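Side-chain contacts in D-alanyl-lipoteichoic acid synthetase (Streptococcus pneumoniae, PDB 3BMA), which probably takes part in adding D-alanine to lipoteichoic acid during cell wall biogenesis, as a DltD-family protein of the SGNH hydrolase clan: residues C[294-299]-C[320-325]; C[324-327]-C[332-335]; C[101-106]-C[362-367]. The protein carries 1 engineered substitution. One frame throughout, in Å; residues are numbered along the deposited sequence.

Contact 1 of 3, residues C[294-299]-C[320-325]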
loop_
_atom_site.group_PDB
_atom_site.type_symbol
_atom_site.label_atom_id
_atom_site.label_comp_id
_atom_site.label_asym_id
_atom_site.label_seq_id
_atom_site.Cartn_x
_atom_site.Cartn_y
_atom_site.Cartn_z
ATOM N N PHE C 294 -10.080 -33.826 27.321
ATOM C CA PHE C 294 -11.035 -32.926 27.966
ATOM C C PHE C 294 -11.312 -33.312 29.416
ATOM O O PHE C 294 -11.412 -34.494 29.753
ATOM C CB PHE C 294 -12.335 -32.850 27.166
ATOM C CG PHE C 294 -12.142 -32.362 25.758
ATOM C CD1 PHE C 294 -11.989 -31.002 25.493
ATOM C CD2 PHE C 294 -12.080 -33.261 24.698
ATOM C CE1 PHE C 294 -11.804 -30.541 24.199
ATOM C CE2 PHE C 294 -11.889 -32.810 23.396
ATOM C CZ PHE C 294 -11.752 -31.449 23.147
ATOM N N ILE C 295 -11.424 -32.299 30.269
ATOM C CA ILE C 295 -11.688 -32.504 31.689
ATOM C C ILE C 295 -13.046 -31.903 32.025
ATOM O O ILE C 295 -13.295 -30.726 31.761
ATOM C CB ILE C 295 -10.601 -31.845 32.578
ATOM C CG1 ILE C 295 -9.183 -32.085 32.026
ATOM C CG2 ILE C 295 -10.757 -32.259 34.049
ATOM C CD1 ILE C 295 -8.705 -33.536 32.003
ATOM N N ILE C 296 -13.932 -32.721 32.586
ATOM C CA ILE C 296 -15.240 -32.240 33.011
ATOM C C ILE C 296 -15.326 -32.317 34.535
ATOM O O ILE C 296 -15.523 -33.397 35.083
ATOM C CB ILE C 296 -16.400 -33.017 32.338
ATOM C CG1 ILE C 296 -16.207 -33.066 30.818
ATOM C CG2 ILE C 296 -17.741 -32.374 32.682
ATOM C CD1 ILE C 296 -17.325 -33.767 30.061
ATOM N N PRO C 297 -15.155 -31.169 35.222
ATOM C CA PRO C 297 -15.159 -31.089 36.686
ATOM C C PRO C 297 -16.558 -31.223 37.291
ATOM O O PRO C 297 -17.554 -30.927 36.616
ATOM C CB PRO C 297 -14.617 -29.676 36.967
ATOM C CG PRO C 297 -14.113 -29.162 35.661
ATOM C CD PRO C 297 -14.934 -29.843 34.625
ATOM N N PRO C 298 -16.642 -31.687 38.552
ATOM C CA PRO C 298 -17.908 -31.617 39.261
ATOM C C PRO C 298 -18.086 -30.304 40.030
ATOM O O PRO C 298 -17.149 -29.505 40.143
ATOM C CB PRO C 298 -17.796 -32.772 40.250
ATOM C CG PRO C 298 -16.351 -32.803 40.605
ATOM C CD PRO C 298 -15.602 -32.347 39.368
ATOM N N VAL C 299 -19.294 -30.090 40.540
ATOM C CA VAL C 299 -19.542 -29.064 41.542
ATOM C C VAL C 299 -19.542 -29.794 42.890
ATOM O O VAL C 299 -19.877 -30.978 42.949
ATOM C CB VAL C 299 -20.875 -28.306 41.258
ATOM C CG1 VAL C 299 -21.266 -27.376 42.400
ATOM C CG2 VAL C 299 -20.760 -27.501 39.976
ATOM N N LYS C 320 -24.849 -33.505 27.113
ATOM C CA LYS C 320 -24.929 -32.605 25.960
ATOM C C LYS C 320 -23.535 -32.203 25.472
ATOM O O LYS C 320 -23.304 -32.082 24.257
ATOM C CB LYS C 320 -25.761 -31.363 26.295
ATOM C CG LYS C 320 -26.254 -30.624 25.067
ATOM C CD LYS C 320 -27.032 -29.373 25.400
ATOM C CE LYS C 320 -27.042 -28.450 24.193
ATOM N NZ LYS C 320 -27.993 -27.319 24.321
ATOM N N ILE C 321 -22.623 -32.013 26.428
ATOM C CA ILE C 321 -21.220 -31.704 26.157
ATOM C C ILE C 321 -20.522 -32.893 25.493
ATOM O O ILE C 321 -19.928 -32.747 24.421
ATOM C CB ILE C 321 -20.470 -31.251 27.456
ATOM C CG1 ILE C 321 -20.894 -29.828 27.838
ATOM C CG2 ILE C 321 -18.948 -31.291 27.274
ATOM C CD1 ILE C 321 -20.610 -29.438 29.277
ATOM N N ARG C 322 -20.632 -34.064 26.127
ATOM C CA ARG C 322 -20.022 -35.301 25.645
ATOM C C ARG C 322 -20.480 -35.680 24.240
ATOM O O ARG C 322 -19.686 -36.185 23.456
ATOM C CB ARG C 322 -20.294 -36.452 26.613
ATOM C CG ARG C 322 -19.458 -36.431 27.899
ATOM C CD ARG C 322 -19.635 -37.736 28.667
ATOM N NE ARG C 322 -18.982 -38.851 27.982
ATOM C CZ ARG C 322 -18.007 -39.594 28.499
ATOM N NH1 ARG C 322 -17.572 -39.375 29.730
ATOM N NH2 ARG C 322 -17.475 -40.575 27.788
ATOM N N TYR C 323 -21.746 -35.421 23.920
ATOM C CA TYR C 323 -22.260 -35.693 22.580
ATOM C C TYR C 323 -21.583 -34.836 21.514
ATOM O O TYR C 323 -21.224 -35.342 20.455
ATOM C CB TYR C 323 -23.778 -35.532 22.506
ATOM C CG TYR C 323 -24.332 -35.821 21.126
ATOM C CD1 TYR C 323 -24.419 -37.132 20.648
ATOM C CD2 TYR C 323 -24.754 -34.785 20.289
ATOM C CE1 TYR C 323 -24.913 -37.403 19.379
ATOM C CE2 TYR C 323 -25.252 -35.046 19.015
ATOM C CZ TYR C 323 -25.330 -36.356 18.570
ATOM O OH TYR C 323 -25.820 -36.620 17.314
ATOM N N GLN C 324 -21.407 -33.548 21.807
ATOM C CA GLN C 324 -20.733 -32.617 20.898
ATOM C C GLN C 324 -19.294 -33.048 20.619
ATOM O O GLN C 324 -18.826 -32.982 19.481
ATOM C CB GLN C 324 -20.760 -31.196 21.468
ATOM C CG GLN C 324 -20.362 -30.119 20.458
ATOM C CD GLN C 324 -20.594 -28.704 20.961
ATOM O OE1 GLN C 324 -21.056 -28.489 22.085
ATOM N NE2 GLN C 324 -20.275 -27.728 20.121
ATOM N N LEU C 325 -18.609 -33.506 21.663
ATOM C CA LEU C 325 -17.248 -34.009 21.537
ATOM C C LEU C 325 -17.208 -35.337 20.781
ATOM O O LEU C 325 -16.580 -35.430 19.724
ATOM C CB LEU C 325 -16.599 -34.170 22.917
ATOM C CG LEU C 325 -16.573 -32.994 23.896
ATOM C CD1 LEU C 325 -15.878 -33.401 25.189
ATOM C CD2 LEU C 325 -15.896 -31.777 23.287
#
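One face of the Phe294 ring carries the CD2 methyl of Leu325, which stands 4.1 Å from the ring centroid and 10° off the normal, a CH-pi contact centred on the ring. The second methyl of the same fork reaches back toward the stem of the phenylalanine, Leu325 CD1 lying 3.8 Å from Phe294 CD2. On that same side Ile106 CD1 comes close to Phe294 CD1. The Phe294 side chain also touches Leu282 and Phe285 of helix 274-287. This is one half of a beta-alpha-beta crossover in the parallel sheet of an SGNH-like alpha/beta fold: helix 311-326 returns across the sheet, antiparallel to strand 291-296 (170° between the short axes, 11.1 Å apart). Alternate strand residues meet successive helix turns, Phe294 opposite Leu325 and Ile296 opposite Ile321. CD1 of Ile296 is anti to CA (chi2 -178°), which carries it well out toward the helix. Past it, in the opposite sense, slides Ile321. The packing is wholly apolar here, even from arginine, which offers only its aliphatic stem: Ile296 CD1 sits 4.1 Å from Ile321 CG2 and 4.0 Å from Arg322 CG.

Contact 2 of 3, residues C[324-327]-C[332-335]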
loop_
_atom_site.group_PDB
_atom_site.type_symbol
_atom_site.label_atom_id
_atom_site.label_comp_id
_atom_site.label_asym_id
_atom_site.label_seq_id
_atom_site.Cartn_x
_atom_site.Cartn_y
_atom_site.Cartn_z
ATOM N N GLN C 324 -21.407 -33.548 21.807
ATOM C CA GLN C 324 -20.733 -32.617 20.898
ATOM C C GLN C 324 -19.294 -33.048 20.619
ATOM O O GLN C 324 -18.826 -32.982 19.481
ATOM C CB GLN C 324 -20.760 -31.196 21.468
ATOM C CG GLN C 324 -20.362 -30.119 20.458
ATOM C CD GLN C 324 -20.594 -28.704 20.961
ATOM O OE1 GLN C 324 -21.056 -28.489 22.085
ATOM N NE2 GLN C 324 -20.275 -27.728 20.121
ATOM N N LEU C 325 -18.609 -33.506 21.663
ATOM C CA LEU C 325 -17.248 -34.009 21.537
ATOM C C LEU C 325 -17.208 -35.337 20.781
ATOM O O LEU C 325 -16.580 -35.430 19.724
ATOM C CB LEU C 325 -16.599 -34.170 22.917
ATOM C CG LEU C 325 -16.573 -32.994 23.896
ATOM C CD1 LEU C 325 -15.878 -33.401 25.189
ATOM C CD2 LEU C 325 -15.896 -31.777 23.287
ATOM N N GLU C 326 -17.907 -36.340 21.313
ATOM C CA GLU C 326 -17.805 -37.722 20.830
ATOM C C GLU C 326 -18.406 -37.989 19.454
ATOM O O GLU C 326 -17.887 -38.829 18.719
ATOM C CB GLU C 326 -18.364 -38.705 21.859
ATOM C CG GLU C 326 -17.415 -38.944 23.015
ATOM C CD GLU C 326 -18.018 -39.764 24.135
ATOM O OE1 GLU C 326 -19.087 -39.382 24.660
ATOM O OE2 GLU C 326 -17.407 -40.789 24.503
ATOM N N SER C 327 -19.474 -37.277 19.095
ATOM C CA SER C 327 -20.084 -37.446 17.769
ATOM C C SER C 327 -19.215 -36.864 16.658
ATOM O O SER C 327 -19.472 -37.085 15.476
ATOM C CB SER C 327 -21.494 -36.848 17.709
ATOM O OG SER C 327 -21.460 -35.434 17.720
ATOM N N ASN C 332 -11.285 -38.632 24.089
ATOM C CA ASN C 332 -10.436 -38.551 25.273
ATOM C C ASN C 332 -11.070 -37.613 26.299
ATOM O O ASN C 332 -10.744 -36.432 26.358
ATOM C CB ASN C 332 -9.024 -38.065 24.915
ATOM C CG ASN C 332 -8.347 -38.916 23.854
ATOM O OD1 ASN C 332 -8.439 -40.144 23.864
ATOM N ND2 ASN C 332 -7.640 -38.259 22.939
ATOM N N ILE C 333 -11.994 -38.144 27.094
ATOM C CA ILE C 333 -12.735 -37.339 28.063
ATOM C C ILE C 333 -12.540 -37.878 29.471
ATOM O O ILE C 333 -12.983 -38.986 29.786
ATOM C CB ILE C 333 -14.255 -37.317 27.756
ATOM C CG1 ILE C 333 -14.525 -36.904 26.309
ATOM C CG2 ILE C 333 -14.980 -36.399 28.729
ATOM C CD1 ILE C 333 -15.936 -37.166 25.857
ATOM N N ALA C 334 -11.873 -37.089 30.310
ATOM C CA ALA C 334 -11.745 -37.393 31.730
ATOM C C ALA C 334 -12.906 -36.754 32.500
ATOM O O ALA C 334 -12.820 -35.617 32.967
ATOM C CB ALA C 334 -10.401 -36.921 32.263
ATOM N N ASP C 335 -13.995 -37.511 32.610
ATOM C CA ASP C 335 -15.239 -37.058 33.218
ATOM C C ASP C 335 -15.218 -37.287 34.731
ATOM O O ASP C 335 -15.140 -38.423 35.196
ATOM C CB ASP C 335 -16.403 -37.817 32.573
ATOM C CG ASP C 335 -17.762 -37.213 32.882
ATOM O OD1 ASP C 335 -18.712 -37.515 32.128
ATOM O OD2 ASP C 335 -17.894 -36.449 33.859
#
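Ile333 sends its CD1 methyl between two consecutive helix residues, 3.8 Å from Leu325 CD1 and 3.7 Å from Glu326 CG. The two neighbours differ in kind. Leu325 offers a methyl tip, which also touches the isoleucine stem, CD1 to Ile333 CG1 being 3.9 Å. Glu326 offers the flank of its chain and then the flat face of its carboxylate: Ile333 CD1 lies 3.7 Å from Glu326 CD, almost straight above the carboxylate plane. With CG anti to the carbonyl carbon (chi1 -77°) and the chain extended, the end of Glu326 comes nearer the strand than its first bond suggests. In the next shell, Arg322 makes salt bridges through NH2 to Glu326 OE2 and through NH1 to Asp335 OD1, while Asp335 OD2 is hydrogen-bonded to Ser337 OG. Leu325 is backed by Leu282 and Phe330. Strands 291-296 and 333-335 are parallel neighbours in the sheet with helix 311-326 between them in the chain, so the short connection from helix to strand completes a beta-alpha-beta crossover, with Ile333 facing the helix and Ala334 turned to Ala363 on the other side of the sheet. Pairing with Arg322 probably keeps the Glu326 carboxylate ionised and holds its orientation, which leaves the face of the carboxylate to pack against the isoleucine methyl.

Contact 3 of 3, residues C[101-106]-C[362-367]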
loop_
_atom_site.group_PDB
_atom_site.type_symbol
_atom_site.label_atom_id
_atom_site.label_comp_id
_atom_site.label_asym_id
_atom_site.label_seq_id
_atom_site.Cartn_x
_atom_site.Cartn_y
_atom_site.Cartn_z
ATOM N N GLN C 101 -0.437 -32.638 21.595
ATOM C CA GLN C 101 -1.388 -32.955 22.652
ATOM C C GLN C 101 -1.652 -31.730 23.521
ATOM O O GLN C 101 -0.725 -30.981 23.844
ATOM C CB GLN C 101 -0.879 -34.113 23.511
ATOM C CG GLN C 101 -0.921 -35.472 22.826
ATOM C CD GLN C 101 -0.516 -36.605 23.756
ATOM O OE1 GLN C 101 0.464 -36.501 24.495
ATOM N NE2 GLN C 101 -1.271 -37.695 23.719
ATOM N N VAL C 102 -2.921 -31.520 23.876
ATOM C CA VAL C 102 -3.310 -30.466 24.826
ATOM C C VAL C 102 -4.257 -30.990 25.927
ATOM O O VAL C 102 -4.819 -32.085 25.811
ATOM C CB VAL C 102 -3.956 -29.218 24.126
ATOM C CG1 VAL C 102 -3.107 -28.704 22.954
ATOM C CG2 VAL C 102 -5.370 -29.506 23.669
ATOM N N VAL C 103 -4.403 -30.202 26.995
ATOM C CA VAL C 103 -5.420 -30.426 28.027
ATOM C C VAL C 103 -6.426 -29.281 27.946
ATOM O O VAL C 103 -6.043 -28.113 27.974
ATOM C CB VAL C 103 -4.799 -30.479 29.452
ATOM C CG1 VAL C 103 -5.887 -30.528 30.526
ATOM C CG2 VAL C 103 -3.876 -31.665 29.588
ATOM N N TYR C 104 -7.706 -29.616 27.829
ATOM C CA TYR C 104 -8.753 -28.608 27.742
ATOM C C TYR C 104 -9.850 -28.871 28.769
ATOM O O TYR C 104 -10.620 -29.815 28.630
ATOM C CB TYR C 104 -9.330 -28.565 26.322
ATOM C CG TYR C 104 -10.123 -27.317 26.018
ATOM C CD1 TYR C 104 -9.489 -26.171 25.541
ATOM C CD2 TYR C 104 -11.502 -27.278 26.205
ATOM C CE1 TYR C 104 -10.202 -25.017 25.267
ATOM C CE2 TYR C 104 -12.227 -26.127 25.934
ATOM C CZ TYR C 104 -11.569 -25.004 25.461
ATOM O OH TYR C 104 -12.275 -23.861 25.195
ATOM N N VAL C 105 -9.907 -28.036 29.803
ATOM C CA VAL C 105 -10.979 -28.088 30.799
ATOM C C VAL C 105 -12.282 -27.570 30.187
ATOM O O VAL C 105 -12.277 -26.552 29.502
ATOM C CB VAL C 105 -10.597 -27.266 32.050
ATOM C CG1 VAL C 105 -11.791 -27.066 32.985
ATOM C CG2 VAL C 105 -9.457 -27.941 32.783
ATOM N N ILE C 106 -13.380 -28.302 30.386
ATOM C CA ILE C 106 -14.711 -27.828 29.999
ATOM C C ILE C 106 -15.612 -27.856 31.224
ATOM O O ILE C 106 -16.150 -28.907 31.590
ATOM C CB ILE C 106 -15.375 -28.691 28.899
ATOM C CG1 ILE C 106 -14.458 -28.899 27.697
ATOM C CG2 ILE C 106 -16.671 -28.050 28.430
ATOM C CD1 ILE C 106 -15.067 -29.807 26.648
ATOM N N LYS C 362 -4.164 -39.244 37.016
ATOM C CA LYS C 362 -4.318 -40.644 36.595
ATOM C C LYS C 362 -4.862 -40.814 35.172
ATOM O O LYS C 362 -4.676 -41.865 34.556
ATOM C CB LYS C 362 -5.197 -41.418 37.587
ATOM C CG LYS C 362 -4.510 -41.770 38.900
ATOM C CD LYS C 362 -5.517 -42.200 39.955
ATOM C CE LYS C 362 -4.912 -42.162 41.348
ATOM N NZ LYS C 362 -5.950 -42.196 42.415
ATOM N N ALA C 363 -5.533 -39.784 34.659
ATOM C CA ALA C 363 -6.029 -39.799 33.287
ATOM C C ALA C 363 -5.129 -38.989 32.357
ATOM O O ALA C 363 -4.976 -39.324 31.179
ATOM C CB ALA C 363 -7.461 -39.281 33.231
ATOM N N VAL C 364 -4.526 -37.932 32.899
ATOM C CA VAL C 364 -3.761 -36.975 32.097
ATOM C C VAL C 364 -2.302 -37.410 31.896
ATOM O O VAL C 364 -1.819 -37.431 30.760
ATOM C CB VAL C 364 -3.886 -35.527 32.666
ATOM C CG1 VAL C 364 -2.950 -34.568 31.974
ATOM C CG2 VAL C 364 -5.314 -35.034 32.518
ATOM N N ASP C 365 -1.617 -37.765 32.985
ATOM C CA ASP C 365 -0.222 -38.236 32.904
ATOM C C ASP C 365 0.038 -39.398 31.922
ATOM O O ASP C 365 0.902 -39.247 31.064
ATOM C CB ASP C 365 0.384 -38.522 34.286
ATOM C CG ASP C 365 1.793 -39.077 34.201
ATOM O OD1 ASP C 365 2.719 -38.316 33.843
ATOM O OD2 ASP C 365 1.973 -40.277 34.493
ATOM N N PRO C 366 -0.713 -40.532 32.017
ATOM C CA PRO C 366 -0.477 -41.616 31.050
ATOM C C PRO C 366 -0.764 -41.232 29.596
ATOM O O PRO C 366 -0.126 -41.767 28.687
ATOM C CB PRO C 366 -1.465 -42.702 31.492
ATOM C CG PRO C 366 -1.758 -42.397 32.903
ATOM C CD PRO C 366 -1.779 -40.913 32.963
ATOM N N PHE C 367 -1.715 -40.320 29.395
ATOM C CA PHE C 367 -2.057 -39.801 28.068
ATOM C C PHE C 367 -0.924 -38.957 27.473
ATOM O O PHE C 367 -0.554 -39.136 26.312
ATOM C CB PHE C 367 -3.360 -38.992 28.144
ATOM C CG PHE C 367 -3.724 -38.284 26.865
ATOM C CD1 PHE C 367 -4.214 -38.992 25.775
ATOM C CD2 PHE C 367 -3.601 -36.901 26.762
ATOM C CE1 PHE C 367 -4.561 -38.334 24.597
ATOM C CE2 PHE C 367 -3.941 -36.240 25.589
ATOM C CZ PHE C 367 -4.425 -36.955 24.507
#
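Strand 101-105 and the 362-367 part of helix 355-369 run antiparallel, 166° between axes that approach to 10.4 Å, with the alpha carbons of Val103 and Val364 nearest each other at 7.9 Å. At that point Val103 CG2 and Val364 CG1 touch at 3.9 Å, the two side chains crossing at about a right angle. Toward the start of the strand, and later in the helix, Gln101 and Phe367 reach for each other from opposite directions. The glutamine amide nitrogen NE2 lies 3.3 Å above the plane of the phenyl ring, displaced from its centre toward the CZ rim, and the amide and ring planes are inclined by 34°, so NE2, not the whole amide, is what lies over the face. Phe367 has CG anti to its own nitrogen, which turns the ring in toward the strand; Val102 O lies at its edge, close to the ring plane, and the Phe367 side chain also touches Asn291, Ile293 and Asn332.

The same NE2 donates to the main-chain oxygen of Phe367, 3.1 Å from NE2 to O, with an N-H...O angle of 146°; the donor stands well above the carbonyl plane. The residue four places on, Pro371, has no amide hydrogen, so the usual helical donor to this carbonyl is missing and Gln101 supplies one from the sheet. Its OE1 accepts from Arg42 NH2. In a parallel-sheet alpha/beta fold of SGNH type, this helix packs on the face away from helix 274-287, toward which Val102 turns. Held at both ends, the buried Gln101 amide has its rotation fixed, and the arginine charge at OE1 would probably polarise it and strengthen the N-H donated to the helix.

How the contacts relate
From the N terminus, residues 101-106 come first, on the central strand of the sheet, and wait some 255 residues before 362-367 closes contact 3, the widest loop of the three. Contacts 1 and 2 both nest inside it. They follow one another along the chain: contact 1 runs from strand 291-296 to helix 311-326, and contact 2 starts where it ends, sharing Gln324 and Leu325, and finishes on strand 333-335. Backbone pairing joins the strands 101-105, 291-296 and 333-335 as neighbours. Helix 311-326 lies on one face of this sheet, where Leu325 CD1 packs near Ile106 CD1, and helix 355-369 on the other.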